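PDB 4CW4: beta-ketoacyl-[acyl-carrier-protein] synthase FabY from Pseudomonas aeruginosa, which condenses acetyl-CoA with malonyl-ACP to form acetoacetyl-ACP, the primer that starts bacterial fatty acid synthesis. Local coordinates for residues E323-S326 with A330-T333; T166-G171 with V346-A351; K416-A421 with S459-D464. All blocks are in the same frame, centred on the assembly; numbering follows the deposited sequence.

Interaction 1: residues E323-S326 with A330-T333; sequences EGYS and ALAT
Ala330 N donates to Tyr325 O at 3.1 Å, a bond spanning five residues that ties the end of helix 319-327 to the turn leading toward helix 334-341 in the N-terminal ketoacyl-synthase domain of the thiolase-like fold. The N-H...O angle of 162° shows a fairly straight bond. The chain therefore leaves the helix in a tight reversal, and Leu331, next in line, folds back onto the helical turn it has just left.

Traced outward, Leu331 puts CB against Val167 of a neighbouring loop rather than against the helix. With chi1 at -56°, CG stands anti to the carbonyl carbon and is the first atom to meet the helix, 3.5 Å from Tyr325 CB. The two methyls follow, CD1 and CD2 each 3.7 Å from Tyr325 CB. CD1 also approaches Ser326 OG, though the serine is modelled in two conformers and this approach belongs to one of them; there the hydroxyl is bonded to Ile322 O of its own helix.

Beyond its CB the tyrosine leads away from the turn. Its ring packs edge-to-face with Phe361 and touches Leu479 and Met230 of its own chain and Phe260 of the second subunit. The tyrosine side chain is about 5 Å from that of Cys286, inferred to be the active-site cysteine. Phe361 also bonds through its backbone to Ala330 and Ala332, so one residue backs both ring and turn. The methyl of Ala330 stays near the root of the tyrosine, its CB 3.5 Å from Tyr325 O and 4.4 Å from Tyr325 CD1.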
loop_
_atom_site.group_PDB
_atom_site.type_symbol
_atom_site.label_atom_id
_atom_site.label_comp_id
_atom_site.label_asym_id
_atom_site.label_seq_id
_atom_site.Cartn_x
_atom_site.Cartn_y
_atom_site.Cartn_z
ATOM N N GLU A 323 5.167 7.662 -19.152
ATOM C CA GLU A 323 6.065 8.806 -19.084
ATOM C C GLU A 323 6.835 8.874 -17.773
ATOM O O GLU A 323 8.008 9.234 -17.769
ATOM C CB GLU A 323 5.344 10.124 -19.353
ATOM C CG GLU A 323 6.339 11.282 -19.434
ATOM C CD GLU A 323 5.741 12.641 -19.711
ATOM O OE1 GLU A 323 4.542 12.751 -20.025
ATOM O OE2 GLU A 323 6.510 13.623 -19.628
ATOM N N GLY A 324 6.182 8.525 -16.669
ATOM C CA GLY A 324 6.830 8.550 -15.355
ATOM C C GLY A 324 8.028 7.606 -15.268
ATOM O O GLY A 324 9.092 7.967 -14.761
ATOM N N TYR A 325 7.856 6.381 -15.756
ATOM C CA TYR A 325 8.970 5.446 -15.797
ATOM C C TYR A 325 10.033 5.822 -16.832
ATOM O O TYR A 325 11.223 5.668 -16.586
ATOM C CB TYR A 325 8.488 4.016 -16.008
ATOM C CG TYR A 325 7.887 3.369 -14.781
ATOM C CD1 TYR A 325 8.682 2.983 -13.719
ATOM C CD2 TYR A 325 6.529 3.140 -14.692
ATOM C CE1 TYR A 325 8.137 2.376 -12.594
ATOM C CE2 TYR A 325 5.973 2.522 -13.584
ATOM C CZ TYR A 325 6.782 2.157 -12.531
ATOM O OH TYR A 325 6.246 1.565 -11.413
ATOM N N SER A 326 9.593 6.319 -17.984
ATOM C CA SER A 326 10.516 6.784 -19.007
ATOM C C SER A 326 11.399 7.905 -18.462
ATOM O O SER A 326 12.600 7.937 -18.709
ATOM C CB SER A 326 9.751 7.262 -20.241
ATOM O OG SER A 326 9.044 6.199 -20.850
ATOM N N ALA A 330 13.868 4.112 -17.168
ATOM C CA ALA A 330 13.641 2.721 -16.751
ATOM C C ALA A 330 13.112 1.804 -17.833
ATOM O O ALA A 330 13.249 0.582 -17.710
ATOM C CB ALA A 330 12.696 2.689 -15.563
ATOM N N LEU A 331 12.460 2.363 -18.858
ATOM C CA LEU A 331 11.754 1.549 -19.857
ATOM C C LEU A 331 12.525 1.412 -21.150
ATOM O O LEU A 331 13.297 2.292 -21.511
ATOM C CB LEU A 331 10.392 2.144 -20.191
ATOM C CG LEU A 331 9.440 2.375 -19.008
ATOM C CD1 LEU A 331 8.125 2.936 -19.525
ATOM C CD2 LEU A 331 9.223 1.096 -18.193
ATOM N N ALA A 332 12.285 0.303 -21.848
ATOM C CA ALA A 332 12.809 0.117 -23.199
ATOM C C ALA A 332 12.068 1.041 -24.158
ATOM O O ALA A 332 10.862 0.915 -24.339
ATOM C CB ALA A 332 12.618 -1.313 -23.636
ATOM N N THR A 333 12.802 1.949 -24.791
ATOM C CA THR A 333 12.211 2.856 -25.774
ATOM C C THR A 333 12.409 2.322 -27.192
ATOM O O THR A 333 13.233 1.442 -27.430
ATOM C CB THR A 333 12.886 4.222 -25.717
ATOM O OG1 THR A 333 14.235 4.098 -26.168
ATOM C CG2 THR A 333 12.856 4.800 -24.298
#

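Interaction 2: residues T166-G171 with V346-A351; sequences TVKSAG and VDFRRA
The root of the Lys168 side chain lies over one face of the Phe348 ring in a CH-pi contact, joining two parts of the N-terminal ketoacyl-synthase domain far apart in sequence. Lys168 CB stands 4.0 Å from the ring centroid and 29° off the normal, so it is displaced toward the far end of the ring; the nearest ring atom, Phe348 CZ, is 3.6 Å from Lys168 CB. The next methylene follows, with Lys168 CG 3.7 Å from Phe348 CZ. On the opposite face Val346 CG1 sits above the centre, 3.9 Å from the ring plane, leaving the phenyl clamped between an aliphatic stem and a methyl.

The other van der Waals contacts come from Ser169, at the start of strand 169-171, which pairs antiparallel with strand 91-93. Its OG falls between the backbone N and the carbonyl carbon (chi1 44°), which carries it to within 3.6 Å of Ala351 CB and 3.7 Å of Phe348 CD1, an oblique approach to the ring.

Hydrogen bonds act within segment 346-351 rather than between the segments. Arg350 N to Asp347 O at 2.9 Å and Ala351 N to Phe348 O at 3.1 Å close successive turns around the 3-10 segment 348-349, which sets Phe348 and Ala351 on the same side, facing Ser169.

Lys168 bends at chi2 (-69°) and takes NZ away from the phenyl to Leu165 O and the carboxylate of Asp102. The lysine is thus divided by chemistry: its methylenes hold the ring by dispersion, while the pairing of its ammonium group probably keeps its charge directed elsewhere.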
loop_
_atom_site.group_PDB
_atom_site.type_symbol
_atom_site.label_atom_id
_atom_site.label_comp_id
_atom_site.label_asym_id
_atom_site.label_seq_id
_atom_site.Cartn_x
_atom_site.Cartn_y
_atom_site.Cartn_z
ATOM N N THR A 166 8.000 7.974 -26.146
ATOM C CA THR A 166 9.217 7.311 -26.619
ATOM C C THR A 166 9.112 5.780 -26.540
ATOM O O THR A 166 9.876 5.079 -27.177
ATOM C CB THR A 166 10.440 7.747 -25.816
ATOM O OG1 THR A 166 10.250 7.365 -24.456
ATOM C CG2 THR A 166 10.646 9.269 -25.927
ATOM N N VAL A 167 8.171 5.289 -25.740
ATOM C CA VAL A 167 7.925 3.864 -25.522
ATOM C C VAL A 167 6.685 3.459 -26.305
ATOM O O VAL A 167 5.670 4.157 -26.254
ATOM C CB VAL A 167 7.709 3.613 -24.008
ATOM C CG1 VAL A 167 7.178 2.211 -23.722
ATOM C CG2 VAL A 167 9.017 3.868 -23.266
ATOM N N LYS A 168 6.762 2.346 -27.032
ATOM C CA LYS A 168 5.657 1.937 -27.900
ATOM C C LYS A 168 5.088 0.566 -27.545
ATOM O O LYS A 168 4.189 0.107 -28.237
ATOM C CB LYS A 168 6.082 1.880 -29.383
ATOM C CG LYS A 168 6.881 3.079 -29.914
ATOM C CD LYS A 168 6.075 4.342 -30.002
ATOM C CE LYS A 168 6.922 5.493 -30.563
ATOM N NZ LYS A 168 6.152 6.745 -30.547
ATOM N N SER A 169 5.629 -0.089 -26.513
ATOM C CA SER A 169 5.328 -1.492 -26.241
ATOM C C SER A 169 4.898 -1.752 -24.802
ATOM O O SER A 169 5.223 -0.995 -23.913
ATOM C CB SER A 169 6.539 -2.357 -26.590
ATOM O OG SER A 169 7.731 -1.768 -26.108
ATOM N N ALA A 170 4.148 -2.828 -24.605
ATOM C CA ALA A 170 3.651 -3.226 -23.283
ATOM C C ALA A 170 3.185 -4.668 -23.289
ATOM O O ALA A 170 2.854 -5.210 -24.351
ATOM C CB ALA A 170 2.505 -2.335 -22.861
ATOM N N GLY A 171 3.142 -5.271 -22.101
ATOM C CA GLY A 171 2.498 -6.566 -21.913
ATOM C C GLY A 171 1.017 -6.376 -21.677
ATOM O O GLY A 171 0.608 -5.881 -20.635
ATOM N N VAL A 346 11.735 -1.751 -35.482
ATOM C CA VAL A 346 11.962 -2.612 -34.323
ATOM C C VAL A 346 10.929 -3.722 -34.183
ATOM O O VAL A 346 9.770 -3.536 -34.517
ATOM C CB VAL A 346 11.907 -1.750 -33.035
ATOM C CG1 VAL A 346 11.812 -2.598 -31.765
ATOM C CG2 VAL A 346 13.109 -0.828 -32.998
ATOM N N ASP A 347 11.360 -4.860 -33.639
ATOM C CA ASP A 347 10.447 -5.931 -33.266
ATOM C C ASP A 347 10.016 -5.749 -31.799
ATOM O O ASP A 347 10.729 -6.168 -30.866
ATOM C CB ASP A 347 11.131 -7.282 -33.444
ATOM C CG ASP A 347 10.212 -8.460 -33.156
ATOM O OD1 ASP A 347 9.061 -8.245 -32.701
ATOM O OD2 ASP A 347 10.660 -9.613 -33.399
ATOM N N PHE A 348 8.864 -5.117 -31.583
ATOM C CA PHE A 348 8.440 -4.820 -30.229
ATOM C C PHE A 348 8.074 -6.080 -29.459
ATOM O O PHE A 348 7.988 -6.035 -28.246
ATOM C CB PHE A 348 7.295 -3.820 -30.213
ATOM C CG PHE A 348 7.713 -2.437 -30.609
ATOM C CD1 PHE A 348 8.466 -1.673 -29.754
ATOM C CD2 PHE A 348 7.368 -1.907 -31.848
ATOM C CE1 PHE A 348 8.878 -0.396 -30.108
ATOM C CE2 PHE A 348 7.768 -0.633 -32.203
ATOM C CZ PHE A 348 8.537 0.122 -31.323
ATOM N N ARG A 349 7.865 -7.195 -30.154
ATOM C CA ARG A 349 7.652 -8.460 -29.457
ATOM C C ARG A 349 8.887 -8.912 -28.702
ATOM O O ARG A 349 8.785 -9.750 -27.807
ATOM C CB ARG A 349 7.173 -9.541 -30.428
ATOM C CG ARG A 349 5.802 -9.170 -30.983
ATOM C CD ARG A 349 5.209 -10.084 -32.030
ATOM N NE ARG A 349 3.818 -9.653 -32.250
ATOM C CZ ARG A 349 3.443 -8.686 -33.079
ATOM N NH1 ARG A 349 4.336 -8.067 -33.847
ATOM N NH2 ARG A 349 2.163 -8.357 -33.174
ATOM N N ARG A 350 10.039 -8.337 -29.039
ATOM C CA ARG A 350 11.287 -8.668 -28.347
ATOM C C ARG A 350 11.752 -7.478 -27.502
ATOM O O ARG A 350 12.943 -7.322 -27.229
ATOM C CB ARG A 350 12.357 -9.084 -29.350
ATOM C CG ARG A 350 11.993 -10.373 -30.085
ATOM C CD ARG A 350 13.004 -10.728 -31.151
ATOM N NE ARG A 350 14.315 -11.013 -30.588
ATOM C CZ ARG A 350 15.420 -11.224 -31.285
ATOM N NH1 ARG A 350 15.402 -11.188 -32.609
ATOM N NH2 ARG A 350 16.561 -11.454 -30.644
ATOM N N ALA A 351 10.813 -6.652 -27.045
ATOM C CA ALA A 351 11.208 -5.491 -26.244
ATOM C C ALA A 351 11.847 -5.904 -24.919
ATOM O O ALA A 351 12.689 -5.185 -24.383
ATOM C CB ALA A 351 10.034 -4.582 -25.988
#

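Interaction 3: residues K416-A421 with S459-D464; sequences KAVASA and SAFGID
Val418 of helix 409-425 presses a methyl onto the ring of Phe461, in the last turn of helix 444-461, which a Schellman motif with Gly462 at positive phi closes. The contact joins two helices in the C-terminal half of the thiolase-like fold.

The tight part is a CH-pi contact. Val418 CG1 lies 3.6 Å from the Phe461 centroid and 13° off the normal, almost directly over the ring centre. Its position follows from chi1 of 177°, which sets CG1 anti to the backbone N and aims it across at the phenyl. Val418 CB lies 4.1 Å from Phe461 CE2, toward the outer part of the ring. There the outer rim reaches the next residue, with Phe461 CZ 3.9 Å from Ala419 CB and 3.8 Å from Ala419 N. The valine also touches Phe534 and Val430, so the contact continues into the core, whereas Phe461 and Ala419 face Ser613 and Tyr628 of the second subunit.

The loose part begins once the chain has turned. Ile463 approaches Val418 more distantly, its CD1 4.5 Å from Val418 CG1, and leans instead on Val430 of helix 427-433. Between the two anchors Gly462, at a phi of 69°, is exposed to solvent, and Ser459 and Asp464 are exposed as well.

Away from the phenyl, helix 409-425 rests on strands 387-394, 532-539 and 543-550. On that side the buried Ser420 turns its hydroxyl back into its own helix: Ala417 O accepts Ser420 OG at 2.7 Å and Ala421 N at 3.0 Å, both from the same face of the carbonyl plane.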
loop_
_atom_site.group_PDB
_atom_site.type_symbol
_atom_site.label_atom_id
_atom_site.label_comp_id
_atom_site.label_asym_id
_atom_site.label_seq_id
_atom_site.Cartn_x
_atom_site.Cartn_y
_atom_site.Cartn_z
ATOM N N LYS A 416 19.294 -16.445 2.090
ATOM C CA LYS A 416 18.423 -17.018 3.126
ATOM C C LYS A 416 17.413 -17.988 2.513
ATOM O O LYS A 416 17.069 -19.013 3.113
ATOM C CB LYS A 416 17.682 -15.929 3.904
ATOM C CG LYS A 416 18.566 -15.084 4.780
ATOM C CD LYS A 416 17.768 -14.041 5.529
ATOM C CE LYS A 416 16.914 -14.667 6.611
ATOM N NZ LYS A 416 16.102 -13.687 7.370
ATOM N N ALA A 417 16.932 -17.671 1.313
ATOM C CA ALA A 417 15.955 -18.552 0.655
ATOM C C ALA A 417 16.573 -19.922 0.359
ATOM O O ALA A 417 15.977 -20.969 0.643
ATOM C CB ALA A 417 15.417 -17.906 -0.629
ATOM N N VAL A 418 17.761 -19.911 -0.225
ATOM C CA VAL A 418 18.454 -21.149 -0.529
ATOM C C VAL A 418 18.743 -21.950 0.759
ATOM O O VAL A 418 18.474 -23.153 0.813
ATOM C CB VAL A 418 19.726 -20.886 -1.366
ATOM C CG1 VAL A 418 20.480 -22.186 -1.612
ATOM C CG2 VAL A 418 19.342 -20.261 -2.717
ATOM N N ALA A 419 19.239 -21.286 1.800
ATOM C CA ALA A 419 19.533 -21.983 3.043
ATOM C C ALA A 419 18.261 -22.625 3.593
ATOM O O ALA A 419 18.297 -23.754 4.108
ATOM C CB ALA A 419 20.124 -21.031 4.073
ATOM N N SER A 420 17.136 -21.918 3.498
ATOM C CA SER A 420 15.893 -22.433 4.062
ATOM C C SER A 420 15.457 -23.689 3.307
ATOM O O SER A 420 14.976 -24.652 3.914
ATOM C CB SER A 420 14.790 -21.379 4.066
ATOM O OG SER A 420 14.290 -21.130 2.769
ATOM N N ALA A 421 15.658 -23.684 1.983
ATOM C CA ALA A 421 15.306 -24.832 1.174
ATOM C C ALA A 421 16.207 -26.026 1.510
ATOM O O ALA A 421 15.748 -27.160 1.555
ATOM C CB ALA A 421 15.375 -24.489 -0.318
ATOM N N SER A 459 27.689 -20.391 -5.762
ATOM C CA SER A 459 29.018 -20.821 -5.384
ATOM C C SER A 459 29.032 -21.198 -3.905
ATOM O O SER A 459 29.575 -22.237 -3.524
ATOM C CB SER A 459 30.027 -19.718 -5.687
ATOM O OG SER A 459 31.318 -20.136 -5.325
ATOM N N ALA A 460 28.408 -20.367 -3.079
ATOM C CA ALA A 460 28.348 -20.631 -1.649
ATOM C C ALA A 460 27.708 -21.983 -1.338
ATOM O O ALA A 460 28.145 -22.675 -0.424
ATOM C CB ALA A 460 27.610 -19.514 -0.921
ATOM N N PHE A 461 26.689 -22.374 -2.100
ATOM C CA PHE A 461 25.958 -23.609 -1.810
ATOM C C PHE A 461 26.392 -24.771 -2.716
ATOM O O PHE A 461 25.791 -25.842 -2.693
ATOM C CB PHE A 461 24.445 -23.357 -1.885
ATOM C CG PHE A 461 23.929 -22.550 -0.731
ATOM C CD1 PHE A 461 23.532 -23.171 0.442
ATOM C CD2 PHE A 461 23.872 -21.165 -0.802
ATOM C CE1 PHE A 461 23.071 -22.423 1.516
ATOM C CE2 PHE A 461 23.424 -20.416 0.284
ATOM C CZ PHE A 461 23.025 -21.054 1.436
ATOM N N GLY A 462 27.433 -24.560 -3.510
ATOM C CA GLY A 462 27.978 -25.630 -4.332
ATOM C C GLY A 462 27.054 -26.057 -5.451
ATOM O O GLY A 462 27.037 -27.225 -5.820
ATOM N N ILE A 463 26.306 -25.103 -6.008
ATOM C CA ILE A 463 25.415 -25.358 -7.126
ATOM C C ILE A 463 26.148 -25.011 -8.410
ATOM O O ILE A 463 26.846 -24.000 -8.475
ATOM C CB ILE A 463 24.160 -24.463 -7.044
ATOM C CG1 ILE A 463 23.532 -24.570 -5.647
ATOM C CG2 ILE A 463 23.169 -24.855 -8.118
ATOM C CD1 ILE A 463 22.337 -23.629 -5.414
ATOM N N ASP A 464 25.982 -25.840 -9.430
ATOM C CA ASP A 464 26.509 -25.525 -10.751
ATOM C C ASP A 464 25.378 -25.703 -11.758
ATOM O O ASP A 464 24.426 -26.421 -11.487
ATOM C CB ASP A 464 27.700 -26.422 -11.086
ATOM C CG ASP A 464 28.514 -25.897 -12.260
ATOM O OD1 ASP A 464 28.405 -24.689 -12.596
ATOM O OD2 ASP A 464 29.266 -26.696 -12.849
#

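How the interactions relate
Interactions 1 and 2 form one continuous patch, their centres 12 Å apart. Val167 and Thr166 make the join: Ala332 O lies 3.6 Å from Val167 CG2, and Thr333 CB lies 3.5 Å from Thr166 O. Interaction 1 is the nearer to His477, a predicted active-site residue: side chain to side chain, Leu331 is about 7 Å from it and Ala351 of interaction 2 about 11 Å. Through Tyr325, interaction 1 also comes close to Cys286, the inferred active-site cysteine. Interaction 3 stands apart, its centre 34 Å from interaction 1 and 36 Å from interaction 2, and lies away from the active site. Interactions 1 and 3 both touch the second subunit; interaction 2 does not.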